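Local atomic coordinates of protocadherin gamma-B3 (Homo sapiens, PDB entry 5K8R), a protein that is a potential calcium-dependent cell-adhesion protein that may help establish and maintain specific neuronal connections in the brain. Residues G119-L124 with S149-E154; K43-S48 with L54-R59; K256-L261 with D283-G288. All coordinates share one frame; numbering follows the deposited sequence.

Contact 1: residues G119-L124 with S149-E154; sequences GATFAL and SLIQKE
T121 meets I151, and L124 meets L150, across two strands that do not pair with each other. The nearest CA atoms, those of T121 and I151, lie 8.9 Å apart, about two strand spacings. The strand between is 160-166: F122 and I151 make backbone hydrogen bonds with its L164 and E163. Strands 121-123 and 148-154 are thus the two edges of a three-stranded antiparallel sheet, the B-E-D sheet of the Greek-key sandwich in the second cadherin repeat.

One contact is polar against apolar. In I151 CD1 lies anti to CA (chi2 180°), and this methyl comes 4.3 Å from T121 OG1. Both side chains also rest on E163, so they converge over the middle strand from its two flanks.

The other is apolar: L124 CD1 and L150 CD1 touch at 4.1 Å, the two side chains crossing at a slant. In L150 CG lies opposite the backbone N (chi1 -178°), which brings its end nearer to L124 than CB, which does not point at it. Nearby in the strand, A123 packs on Y300 of the second subunit.

With 98 Å² buried, one methyl pair and one methyl-to-hydroxyl approach, the chemistry implies a light surface touch; the two edges are probably held together mainly by their backbone bonds to strand 160-166.

Contact 2: residues K43-S48 with L54-R59; sequences KFFTVS and LLVSDR
T46 and L55 exchange both of their backbone bonds: T46 N gives to L55 O at 2.9 Å, and L55 N returns the bond to T46 O, also at 2.9 Å. F45 CA lies 3.2 Å from L55 O, a bent CA-H...O contact that gives this acceptor a further, weaker partner. Past the strand ends S57 N reaches F44 O at 2.8 Å, nearly straight at 170°, yet from above the carbonyl plane, 45° out of it. S57 O takes a weak bond from R13 NE.

These bonds zip up a beta hairpin of strands 45-47 and 53-56, the D and E strands of the first cadherin repeat. V56 and L54 spend their outward backbone groups on G14, S15 and V17 of the B-strand region, which makes 53-56 the central strand.

V47 and L54 share one face, where L54 CD1 touches V47 CG2; it also lies 3.6 Å from F45 CB. T46 and L55 share the other. S48 OG is 3.3 Å from L55 CD1, and T46 CG2, anti to the carbonyl carbon (chi1 49° for OG1), comes 3.5 Å from S57 OG. With a glycine in place of T46 the main-chain bonds could persist, but S57 would probably lose the methyl lying against its CB and OG, opening a gap there. R59 N bonds weakly to D58 OD1, while R59 NE forms a salt bridge with E10, a calcium ligand.

Contact 3: residues K256-L261 with D283-G288; sequences KEVRQL and DSYTIG
V258 splits its two methyls between Y285 and I287, and this apolar fork is the main substance of the contact. V258 CG1, opposite its own backbone N (chi1 -168°), meets I287 CD1 at 3.6 Å. The other methyl, CG2, lies 3.9 Å from Y285 CD1, at the edge of the ring and near its plane; the approach is therefore alongside the aromatic group and not over its face. Y285 and I287 stand two residues apart on strand 284-292 and so project from the same side of it, offering V258 a site on each flank.

The polar share is small. E257 OE1 comes within 4.4 Å of Y285 CE1, too far for more than a loose touch, and this carboxylate has its real partner in R282, by a salt bridge.

Within the first segment, Q260 N to K256 O (3.1 Å) is the helical bond; L261 N to V258 O (3.0 Å) belongs to the turn that follows.

Helix 256-259 lies in the connection from strand 248-252 of one sheet to strand 262-264 of the other in the third cadherin repeat. Its inner side closes on strand 284-292, whose Y285 ring also meets F262 edge-to-face, while strands 248-252 and 298-308 flank that strand within its sheet.

How the contacts relate
Each contact belongs to a different cadherin repeat, and none touches another: the centres of contacts 2 and 3 are 101 Å apart, the centres of contacts 1 and 2 about 48 Å apart. Contacts 1 and 2 concern equivalent three-stranded sheets, but contact 2 joins adjacent strands and contact 1 the two edges across the middle one. This explains the change from three backbone hydrogen bonds and 555 Å² buried to two sparse side-chain touches and 98 Å². Contact 3 also lacks hydrogen bonds between its segments, yet it is buried, because side chains of the helix in the link between sheets pack on a strand that keeps both sheet neighbours. Contact 1 lies at the surface; contact 2 is intermediate.

Contact 1: residues G119-L124 with S149-E154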
ATOM      1  N   GLY A 119      17.063 -12.802  -7.527  1.00 30.57           N
ATOM      2  CA  GLY A 119      17.788 -13.514  -6.498  1.00 26.47           C
ATOM      3  C   GLY A 119      17.066 -13.624  -5.176  1.00 38.10           C
ATOM      4  O   GLY A 119      17.613 -14.221  -4.240  1.00 45.41           O
ATOM      5  N   ALA A 120      15.862 -13.069  -5.068  1.00 37.80           N
ATOM      6  CA  ALA A 120      15.102 -13.147  -3.829  1.00 34.18           C
ATOM      7  C   ALA A 120      14.721 -14.590  -3.524  1.00 35.59           C
ATOM      8  O   ALA A 120      14.416 -15.375  -4.428  1.00 34.16           O
ATOM      9  CB  ALA A 120      13.847 -12.279  -3.919  1.00 30.94           C
ATOM     10  N   THR A 121      14.736 -14.936  -2.241  1.00 36.31           N
ATOM     11  CA  THR A 121      14.472 -16.291  -1.779  1.00 34.99           C
ATOM     12  C   THR A 121      13.176 -16.327  -0.979  1.00 44.21           C
ATOM     13  O   THR A 121      12.928 -15.454  -0.140  1.00 52.86           O
ATOM     14  CB  THR A 121      15.635 -16.813  -0.929  1.00 40.30           C
ATOM     15  OG1 THR A 121      16.794 -16.982  -1.756  1.00 52.03           O
ATOM     16  CG2 THR A 121      15.283 -18.144  -0.286  1.00 49.88           C
ATOM     17  N   PHE A 122      12.354 -17.340  -1.246  1.00 37.80           N
ATOM     18  CA  PHE A 122      11.080 -17.531  -0.572  1.00 36.90           C
ATOM     19  C   PHE A 122      10.989 -18.961  -0.063  1.00 37.14           C
ATOM     20  O   PHE A 122      11.354 -19.907  -0.768  1.00 44.33           O
ATOM     21  CB  PHE A 122       9.909 -17.224  -1.510  1.00 22.71           C
ATOM     22  CG  PHE A 122      10.029 -15.902  -2.208  1.00 28.80           C
ATOM     23  CD1 PHE A 122       9.587 -14.740  -1.600  1.00 29.63           C
ATOM     24  CD2 PHE A 122      10.595 -15.820  -3.470  1.00 22.80           C
ATOM     25  CE1 PHE A 122       9.700 -13.520  -2.240  1.00 36.13           C
ATOM     26  CE2 PHE A 122      10.712 -14.604  -4.115  1.00 30.72           C
ATOM     27  CZ  PHE A 122      10.265 -13.452  -3.499  1.00 27.83           C
ATOM     28  N   ALA A 123      10.497 -19.110   1.164  1.00 44.94           N
ATOM     29  CA  ALA A 123      10.428 -20.421   1.792  1.00 37.30           C
ATOM     30  C   ALA A 123       9.319 -21.263   1.174  1.00 33.96           C
ATOM     31  O   ALA A 123       8.219 -20.775   0.905  1.00 46.73           O
ATOM     32  CB  ALA A 123      10.198 -20.276   3.295  1.00 37.93           C
ATOM     33  N   LEU A 124       9.619 -22.539   0.951  1.00 35.98           N
ATOM     34  CA  LEU A 124       8.652 -23.506   0.454  1.00 33.47           C
ATOM     35  C   LEU A 124       8.424 -24.580   1.506  1.00 31.28           C
ATOM     36  O   LEU A 124       9.350 -24.960   2.230  1.00 37.27           O
ATOM     37  CB  LEU A 124       9.124 -24.149  -0.852  1.00 25.82           C
ATOM     38  CG  LEU A 124       9.138 -23.241  -2.080  1.00 36.51           C
ATOM     39  CD1 LEU A 124       9.568 -24.021  -3.312  1.00 40.98           C
ATOM     40  CD2 LEU A 124       7.768 -22.615  -2.282  1.00 20.13           C
ATOM     41  N   SER A 149      13.338 -20.391 -10.205  1.00 26.15           N
ATOM     42  CA  SER A 149      14.116 -21.611 -10.057  1.00 19.25           C
ATOM     43  C   SER A 149      14.008 -22.086  -8.611  1.00 29.74           C
ATOM     44  O   SER A 149      13.310 -21.488  -7.787  1.00 34.19           O
ATOM     45  CB  SER A 149      15.577 -21.390 -10.460  1.00 37.81           C
ATOM     46  OG  SER A 149      15.700 -21.216 -11.861  1.00 58.78           O
ATOM     47  N   LEU A 150      14.716 -23.166  -8.301  1.00 31.01           N
ATOM     48  CA  LEU A 150      14.679 -23.755  -6.973  1.00 28.68           C
ATOM     49  C   LEU A 150      16.095 -24.042  -6.500  1.00 23.91           C
ATOM     50  O   LEU A 150      16.927 -24.535  -7.266  1.00 26.69           O
ATOM     51  CB  LEU A 150      13.844 -25.045  -6.963  1.00 39.20           C
ATOM     52  CG  LEU A 150      13.652 -25.769  -5.627  1.00 45.78           C
ATOM     53  CD1 LEU A 150      12.227 -26.281  -5.504  1.00 55.57           C
ATOM     54  CD2 LEU A 150      14.637 -26.919  -5.485  1.00 51.21           C
ATOM     55  N   ILE A 151      16.362 -23.722  -5.238  1.00 25.28           N
ATOM     56  CA  ILE A 151      17.598 -24.107  -4.572  1.00 35.96           C
ATOM     57  C   ILE A 151      17.242 -25.096  -3.473  1.00 31.32           C
ATOM     58  O   ILE A 151      16.184 -24.985  -2.844  1.00 26.70           O
ATOM     59  CB  ILE A 151      18.358 -22.889  -4.006  1.00 37.93           C
ATOM     60  CG1 ILE A 151      17.545 -22.192  -2.915  1.00 49.96           C
ATOM     61  CG2 ILE A 151      18.687 -21.905  -5.117  1.00 36.27           C
ATOM     62  CD1 ILE A 151      18.242 -20.992  -2.309  1.00 56.86           C
ATOM     63  N   GLN A 152      18.107 -26.080  -3.261  1.00 40.89           N
ATOM     64  CA  GLN A 152      17.886 -27.106  -2.253  1.00 38.24           C
ATOM     65  C   GLN A 152      18.962 -26.996  -1.186  1.00 31.70           C
ATOM     66  O   GLN A 152      20.157 -27.014  -1.500  1.00 36.42           O
ATOM     67  CB  GLN A 152      17.888 -28.506  -2.873  1.00 22.63           C
ATOM     68  CG  GLN A 152      17.787 -29.630  -1.853  1.00 25.29           C
ATOM     69  CD  GLN A 152      17.528 -30.977  -2.494  1.00 35.66           C
ATOM     70  OE1 GLN A 152      16.532 -31.165  -3.194  1.00 36.41           O
ATOM     71  NE2 GLN A 152      18.429 -31.926  -2.263  1.00 35.00           N
ATOM     72  N   LYS A 153      18.540 -26.874   0.067  1.00 23.18           N
ATOM     73  CA  LYS A 153      19.465 -26.817   1.187  1.00 29.12           C
ATOM     74  C   LYS A 153      19.218 -28.001   2.110  1.00 32.76           C
ATOM     75  O   LYS A 153      18.290 -28.790   1.916  1.00 29.41           O
ATOM     76  CB  LYS A 153      19.330 -25.495   1.953  1.00 27.44           C
ATOM     77  CG  LYS A 153      19.747 -24.266   1.158  1.00 21.36           C
ATOM     78  CD  LYS A 153      19.663 -23.013   2.016  1.00 30.28           C
ATOM     79  CE  LYS A 153      20.150 -21.787   1.262  1.00 40.81           C
ATOM     80  NZ  LYS A 153      20.137 -20.572   2.123  1.00 42.13           N
ATOM     81  N   GLU A 154      20.070 -28.127   3.123  1.00 42.01           N
ATOM     82  CA  GLU A 154      19.968 -29.204   4.094  1.00 33.87           C
ATOM     83  C   GLU A 154      20.091 -28.639   5.500  1.00 33.55           C
ATOM     84  O   GLU A 154      20.885 -27.726   5.743  1.00 37.47           O
ATOM     85  CB  GLU A 154      21.045 -30.274   3.863  1.00 33.74           C
ATOM     86  CG  GLU A 154      20.905 -31.030   2.551  1.00 43.11           C
ATOM     87  CD  GLU A 154      21.894 -32.174   2.425  1.00 53.72           C
ATOM     88  OE1 GLU A 154      22.705 -32.367   3.355  1.00 48.86           O
ATOM     89  OE2 GLU A 154      21.857 -32.882   1.396  1.00 49.68           O
TER

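Contact 2: residues K43-S48 with L54-R59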
ATOM      1  N   LYS A  43       0.625 -58.985  20.005  1.00 64.78           N
ATOM      2  CA  LYS A  43       0.668 -60.286  19.338  1.00 64.17           C
ATOM      3  C   LYS A  43       1.419 -60.154  18.012  1.00 71.22           C
ATOM      4  O   LYS A  43       0.853 -60.224  16.921  1.00 89.84           O
ATOM      5  CB  LYS A  43      -0.742 -60.820  19.124  1.00 69.47           C
ATOM      6  CG  LYS A  43      -1.605 -60.858  20.376  1.00 68.85           C
ATOM      7  CD  LYS A  43      -1.334 -62.100  21.207  1.00 74.49           C
ATOM      8  CE  LYS A  43      -2.339 -62.228  22.341  1.00 80.82           C
ATOM      9  NZ  LYS A  43      -2.223 -63.536  23.043  1.00 79.25           N
ATOM     10  N   PHE A  44       2.733 -59.960  18.125  1.00 59.48           N
ATOM     11  CA  PHE A  44       3.589 -59.774  16.959  1.00 38.13           C
ATOM     12  C   PHE A  44       4.313 -61.044  16.534  1.00 36.64           C
ATOM     13  O   PHE A  44       4.504 -61.269  15.335  1.00 33.33           O
ATOM     14  CB  PHE A  44       4.614 -58.667  17.228  1.00 35.20           C
ATOM     15  CG  PHE A  44       4.044 -57.278  17.127  1.00 46.47           C
ATOM     16  CD1 PHE A  44       3.058 -56.989  16.199  1.00 48.81           C
ATOM     17  CD2 PHE A  44       4.491 -56.265  17.959  1.00 46.31           C
ATOM     18  CE1 PHE A  44       2.529 -55.714  16.101  1.00 45.32           C
ATOM     19  CE2 PHE A  44       3.965 -54.990  17.867  1.00 50.74           C
ATOM     20  CZ  PHE A  44       2.982 -54.714  16.936  1.00 46.20           C
ATOM     21  N   PHE A  45       4.721 -61.883  17.485  1.00 27.87           N
ATOM     22  CA  PHE A  45       5.438 -63.112  17.188  1.00 29.39           C
ATOM     23  C   PHE A  45       4.821 -64.269  17.957  1.00 43.63           C
ATOM     24  O   PHE A  45       4.209 -64.078  19.012  1.00 44.95           O
ATOM     25  CB  PHE A  45       6.928 -63.002  17.546  1.00 24.86           C
ATOM     26  CG  PHE A  45       7.615 -61.812  16.941  1.00 34.34           C
ATOM     27  CD1 PHE A  45       7.794 -60.651  17.676  1.00 34.78           C
ATOM     28  CD2 PHE A  45       8.084 -61.855  15.640  1.00 36.56           C
ATOM     29  CE1 PHE A  45       8.427 -59.554  17.121  1.00 51.79           C
ATOM     30  CE2 PHE A  45       8.717 -60.763  15.080  1.00 31.66           C
ATOM     31  CZ  PHE A  45       8.890 -59.611  15.822  1.00 43.71           C
ATOM     32  N   THR A  46       4.988 -65.476  17.419  1.00 41.78           N
ATOM     33  CA  THR A  46       4.586 -66.698  18.102  1.00 44.63           C
ATOM     34  C   THR A  46       5.689 -67.733  17.957  1.00 41.52           C
ATOM     35  O   THR A  46       6.349 -67.809  16.917  1.00 42.67           O
ATOM     36  CB  THR A  46       3.264 -67.266  17.549  1.00 47.24           C
ATOM     37  OG1 THR A  46       3.329 -67.337  16.118  1.00 60.73           O
ATOM     38  CG2 THR A  46       2.083 -66.397  17.961  1.00 41.83           C
ATOM     39  N   VAL A  47       5.893 -68.519  19.008  1.00 41.04           N
ATOM     40  CA  VAL A  47       6.883 -69.591  18.999  1.00 35.71           C
ATOM     41  C   VAL A  47       6.174 -70.888  18.632  1.00 48.51           C
ATOM     42  O   VAL A  47       5.178 -71.261  19.261  1.00 58.79           O
ATOM     43  CB  VAL A  47       7.590 -69.710  20.358  1.00 43.92           C
ATOM     44  CG1 VAL A  47       8.583 -70.854  20.340  1.00 31.39           C
ATOM     45  CG2 VAL A  47       8.284 -68.400  20.709  1.00 43.29           C
ATOM     46  N   SER A  48       6.668 -71.564  17.606  1.00 55.78           N
ATOM     47  CA  SER A  48       6.124 -72.863  17.224  1.00 63.76           C
ATOM     48  C   SER A  48       6.550 -73.899  18.256  1.00 74.40           C
ATOM     49  O   SER A  48       7.741 -74.221  18.327  1.00 77.78           O
ATOM     50  CB  SER A  48       6.609 -73.259  15.827  1.00 66.47           C
ATOM     51  OG  SER A  48       5.841 -72.627  14.819  1.00 75.29           O
ATOM     52  N   LEU A  54      10.608 -69.039  16.049  1.00 34.74           N
ATOM     53  CA  LEU A  54       9.956 -67.747  16.218  1.00 33.60           C
ATOM     54  C   LEU A  54       9.451 -67.272  14.862  1.00 39.57           C
ATOM     55  O   LEU A  54      10.237 -67.142  13.911  1.00 39.09           O
ATOM     56  CB  LEU A  54      10.925 -66.734  16.823  1.00 27.64           C
ATOM     57  CG  LEU A  54      10.325 -65.396  17.252  1.00 35.18           C
ATOM     58  CD1 LEU A  54       9.327 -65.603  18.379  1.00 41.60           C
ATOM     59  CD2 LEU A  54      11.419 -64.426  17.668  1.00 36.17           C
ATOM     60  N   LEU A  55       8.145 -67.014  14.777  1.00 40.56           N
ATOM     61  CA  LEU A  55       7.473 -66.674  13.531  1.00 34.65           C
ATOM     62  C   LEU A  55       6.656 -65.399  13.702  1.00 38.70           C
ATOM     63  O   LEU A  55       6.263 -65.027  14.812  1.00 33.64           O
ATOM     64  CB  LEU A  55       6.545 -67.806  13.060  1.00 30.35           C
ATOM     65  CG  LEU A  55       7.112 -69.221  12.957  1.00 39.82           C
ATOM     66  CD1 LEU A  55       6.017 -70.197  12.557  1.00 40.45           C
ATOM     67  CD2 LEU A  55       8.259 -69.273  11.966  1.00 42.23           C
ATOM     68  N   VAL A  56       6.391 -64.744  12.570  1.00 32.95           N
ATOM     69  CA  VAL A  56       5.562 -63.544  12.555  1.00 26.83           C
ATOM     70  C   VAL A  56       4.103 -63.934  12.744  1.00 46.35           C
ATOM     71  O   VAL A  56       3.574 -64.795  12.029  1.00 41.24           O
ATOM     72  CB  VAL A  56       5.759 -62.766  11.244  1.00 29.87           C
ATOM     73  CG1 VAL A  56       4.774 -61.615  11.157  1.00 44.74           C
ATOM     74  CG2 VAL A  56       7.186 -62.251  11.135  1.00 24.52           C
ATOM     75  N   SER A  57       3.440 -63.290  13.705  1.00 37.71           N
ATOM     76  CA  SER A  57       2.057 -63.608  14.036  1.00 40.27           C
ATOM     77  C   SER A  57       1.053 -62.604  13.490  1.00 47.26           C
ATOM     78  O   SER A  57      -0.091 -62.979  13.215  1.00 66.73           O
ATOM     79  CB  SER A  57       1.886 -63.703  15.556  1.00 58.58           C
ATOM     80  OG  SER A  57       0.537 -63.961  15.902  1.00 71.32           O
ATOM     81  N   ASP A  58       1.444 -61.341  13.332  1.00 45.23           N
ATOM     82  CA  ASP A  58       0.539 -60.306  12.853  1.00 45.17           C
ATOM     83  C   ASP A  58       1.349 -59.289  12.058  1.00 45.77           C
ATOM     84  O   ASP A  58       2.567 -59.415  11.910  1.00 49.70           O
ATOM     85  CB  ASP A  58      -0.211 -59.656  14.022  1.00 42.40           C
ATOM     86  CG  ASP A  58      -1.465 -58.923  13.584  1.00 73.80           C
ATOM     87  OD1 ASP A  58      -1.946 -59.182  12.460  1.00 88.40           O
ATOM     88  OD2 ASP A  58      -1.971 -58.092  14.365  1.00 87.42           O
ATOM     89  N   ARG A  59       0.661 -58.274  11.542  1.00 40.78           N
ATOM     90  CA  ARG A  59       1.324 -57.248  10.751  1.00 39.26           C
ATOM     91  C   ARG A  59       2.249 -56.412  11.627  1.00 31.43           C
ATOM     92  O   ARG A  59       1.838 -55.898  12.673  1.00 41.23           O
ATOM     93  CB  ARG A  59       0.293 -56.351  10.066  1.00 35.69           C
ATOM     94  CG  ARG A  59       0.904 -55.186   9.305  1.00 36.51           C
ATOM     95  CD  ARG A  59      -0.132 -54.472   8.454  1.00 53.10           C
ATOM     96  NE  ARG A  59       0.451 -53.364   7.704  1.00 51.90           N
ATOM     97  CZ  ARG A  59       0.382 -52.090   8.076  1.00 50.36           C
ATOM     98  NH1 ARG A  59      -0.254 -51.755   9.191  1.00 66.34           N
ATOM     99  NH2 ARG A  59       0.943 -51.148   7.331  1.00 43.92           N
TER

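Contact 3: residues K256-L261 with D283-G288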
ATOM      1  N   LYS A 256      -7.515  33.313  -8.464  1.00 82.95           N
ATOM      2  CA  LYS A 256      -8.888  33.496  -8.007  1.00 80.29           C
ATOM      3  C   LYS A 256      -9.822  33.874  -9.150  1.00 63.29           C
ATOM      4  O   LYS A 256     -11.016  33.559  -9.096  1.00 53.25           O
ATOM      5  CB  LYS A 256      -8.943  34.550  -6.903  1.00 87.24           C
ATOM      6  CG  LYS A 256      -8.461  34.047  -5.553  1.00 84.66           C
ATOM      7  CD  LYS A 256      -8.830  35.012  -4.442  1.00 81.76           C
ATOM      8  CE  LYS A 256      -8.509  34.424  -3.078  1.00 81.94           C
ATOM      9  NZ  LYS A 256      -8.919  35.329  -1.971  1.00 84.24           N
ATOM     10  N   GLU A 257      -9.308  34.543 -10.187  1.00 63.55           N
ATOM     11  CA  GLU A 257     -10.150  34.864 -11.336  1.00 73.38           C
ATOM     12  C   GLU A 257     -10.563  33.611 -12.096  1.00 71.99           C
ATOM     13  O   GLU A 257     -11.608  33.603 -12.756  1.00 82.37           O
ATOM     14  CB  GLU A 257      -9.431  35.830 -12.278  1.00 84.70           C
ATOM     15  CG  GLU A 257      -8.088  35.336 -12.788  1.00 94.35           C
ATOM     16  CD  GLU A 257      -7.554  36.182 -13.928  1.00102.70           C
ATOM     17  OE1 GLU A 257      -8.175  36.180 -15.011  1.00100.68           O
ATOM     18  OE2 GLU A 257      -6.525  36.865 -13.738  1.00108.74           O
ATOM     19  N   VAL A 258      -9.765  32.548 -12.015  1.00 62.49           N
ATOM     20  CA  VAL A 258     -10.068  31.301 -12.706  1.00 56.38           C
ATOM     21  C   VAL A 258     -10.685  30.311 -11.727  1.00 50.77           C
ATOM     22  O   VAL A 258     -11.484  29.452 -12.118  1.00 44.70           O
ATOM     23  CB  VAL A 258      -8.806  30.717 -13.359  1.00 53.57           C
ATOM     24  CG1 VAL A 258      -9.175  29.592 -14.306  1.00 53.21           C
ATOM     25  CG2 VAL A 258      -8.033  31.815 -14.080  1.00 69.76           C
ATOM     26  N   ARG A 259     -10.314  30.425 -10.448  1.00 41.92           N
ATOM     27  CA  ARG A 259     -10.934  29.600  -9.419  1.00 48.59           C
ATOM     28  C   ARG A 259     -12.438  29.834  -9.351  1.00 56.51           C
ATOM     29  O   ARG A 259     -13.206  28.894  -9.113  1.00 57.11           O
ATOM     30  CB  ARG A 259     -10.282  29.883  -8.063  1.00 62.32           C
ATOM     31  CG  ARG A 259     -10.992  29.222  -6.894  1.00 76.61           C
ATOM     32  CD  ARG A 259     -10.257  29.418  -5.581  1.00 85.16           C
ATOM     33  NE  ARG A 259      -9.157  28.471  -5.416  1.00 98.37           N
ATOM     34  CZ  ARG A 259      -7.889  28.743  -5.702  1.00 96.69           C
ATOM     35  NH1 ARG A 259      -7.556  29.939  -6.170  1.00106.91           N
ATOM     36  NH2 ARG A 259      -6.954  27.823  -5.518  1.00 78.00           N
ATOM     37  N   GLN A 260     -12.877  31.070  -9.572  1.00 59.48           N
ATOM     38  CA  GLN A 260     -14.293  31.410  -9.572  1.00 57.26           C
ATOM     39  C   GLN A 260     -14.951  31.205 -10.931  1.00 56.63           C
ATOM     40  O   GLN A 260     -16.120  31.569 -11.099  1.00 64.06           O
ATOM     41  CB  GLN A 260     -14.484  32.860  -9.122  1.00 70.25           C
ATOM     42  CG  GLN A 260     -14.045  33.135  -7.696  1.00 84.69           C
ATOM     43  CD  GLN A 260     -14.944  32.472  -6.671  1.00 96.64           C
ATOM     44  OE1 GLN A 260     -14.520  31.569  -5.951  1.00105.39           O
ATOM     45  NE2 GLN A 260     -16.191  32.925  -6.595  1.00 95.40           N
ATOM     46  N   LEU A 261     -14.233  30.644 -11.900  1.00 52.70           N
ATOM     47  CA  LEU A 261     -14.750  30.477 -13.254  1.00 41.67           C
ATOM     48  C   LEU A 261     -14.830  29.029 -13.704  1.00 49.10           C
ATOM     49  O   LEU A 261     -15.803  28.648 -14.360  1.00 52.67           O
ATOM     50  CB  LEU A 261     -13.888  31.269 -14.249  1.00 48.98           C
ATOM     51  CG  LEU A 261     -14.462  32.600 -14.738  1.00 62.25           C
ATOM     52  CD1 LEU A 261     -15.718  32.364 -15.560  1.00 73.56           C
ATOM     53  CD2 LEU A 261     -14.749  33.535 -13.573  1.00 67.24           C
ATOM     54  N   ASP A 283      -9.637  36.297 -23.329  1.00 48.87           N
ATOM     55  CA  ASP A 283      -9.993  35.476 -24.477  1.00 45.94           C
ATOM     56  C   ASP A 283      -9.382  34.081 -24.442  1.00 43.37           C
ATOM     57  O   ASP A 283      -9.669  33.274 -25.334  1.00 37.87           O
ATOM     58  CB  ASP A 283      -9.587  36.182 -25.777  1.00 38.71           C
ATOM     59  CG  ASP A 283      -8.127  36.607 -25.785  1.00 50.86           C
ATOM     60  OD1 ASP A 283      -7.358  36.153 -24.912  1.00 55.78           O
ATOM     61  OD2 ASP A 283      -7.747  37.396 -26.676  1.00 57.28           O
ATOM     62  N   SER A 284      -8.552  33.774 -23.449  1.00 37.80           N
ATOM     63  CA  SER A 284      -7.904  32.471 -23.391  1.00 43.32           C
ATOM     64  C   SER A 284      -7.489  32.178 -21.958  1.00 48.01           C
ATOM     65  O   SER A 284      -7.180  33.091 -21.187  1.00 42.48           O
ATOM     66  CB  SER A 284      -6.686  32.410 -24.321  1.00 42.26           C
ATOM     67  OG  SER A 284      -6.047  31.147 -24.242  1.00 43.86           O
ATOM     68  N   TYR A 285      -7.483  30.891 -21.613  1.00 45.53           N
ATOM     69  CA  TYR A 285      -7.080  30.427 -20.290  1.00 39.39           C
ATOM     70  C   TYR A 285      -6.159  29.228 -20.450  1.00 37.05           C
ATOM     71  O   TYR A 285      -6.552  28.218 -21.040  1.00 42.11           O
ATOM     72  CB  TYR A 285      -8.296  30.048 -19.437  1.00 37.11           C
ATOM     73  CG  TYR A 285      -9.201  31.204 -19.076  1.00 38.01           C
ATOM     74  CD1 TYR A 285      -9.040  31.890 -17.879  1.00 48.31           C
ATOM     75  CD2 TYR A 285     -10.226  31.601 -19.925  1.00 43.12           C
ATOM     76  CE1 TYR A 285      -9.870  32.943 -17.540  1.00 45.90           C
ATOM     77  CE2 TYR A 285     -11.061  32.654 -19.594  1.00 39.98           C
ATOM     78  CZ  TYR A 285     -10.876  33.321 -18.402  1.00 39.83           C
ATOM     79  OH  TYR A 285     -11.704  34.368 -18.070  1.00 57.49           O
ATOM     80  N   THR A 286      -4.943  29.333 -19.924  1.00 33.45           N
ATOM     81  CA  THR A 286      -4.004  28.217 -19.880  1.00 43.66           C
ATOM     82  C   THR A 286      -3.849  27.781 -18.429  1.00 47.45           C
ATOM     83  O   THR A 286      -3.378  28.557 -17.591  1.00 47.78           O
ATOM     84  CB  THR A 286      -2.653  28.600 -20.483  1.00 48.69           C
ATOM     85  OG1 THR A 286      -2.810  28.855 -21.885  1.00 59.31           O
ATOM     86  CG2 THR A 286      -1.650  27.473 -20.292  1.00 48.49           C
ATOM     87  N   ILE A 287      -4.247  26.545 -18.139  1.00 48.00           N
ATOM     88  CA  ILE A 287      -4.333  26.037 -16.775  1.00 43.98           C
ATOM     89  C   ILE A 287      -3.552  24.734 -16.684  1.00 38.18           C
ATOM     90  O   ILE A 287      -3.682  23.867 -17.553  1.00 40.06           O
ATOM     91  CB  ILE A 287      -5.797  25.813 -16.348  1.00 30.25           C
ATOM     92  CG1 ILE A 287      -6.613  27.093 -16.530  1.00 29.77           C
ATOM     93  CG2 ILE A 287      -5.863  25.333 -14.913  1.00 36.93           C
ATOM     94  CD1 ILE A 287      -8.107  26.873 -16.443  1.00 33.14           C
ATOM     95  N   GLY A 288      -2.753  24.593 -15.629  1.00 43.97           N
ATOM     96  CA  GLY A 288      -2.041  23.352 -15.380  1.00 34.46           C
ATOM     97  C   GLY A 288      -2.906  22.365 -14.608  1.00 41.07           C
ATOM     98  O   GLY A 288      -3.612  22.734 -13.668  1.00 39.03           O
TER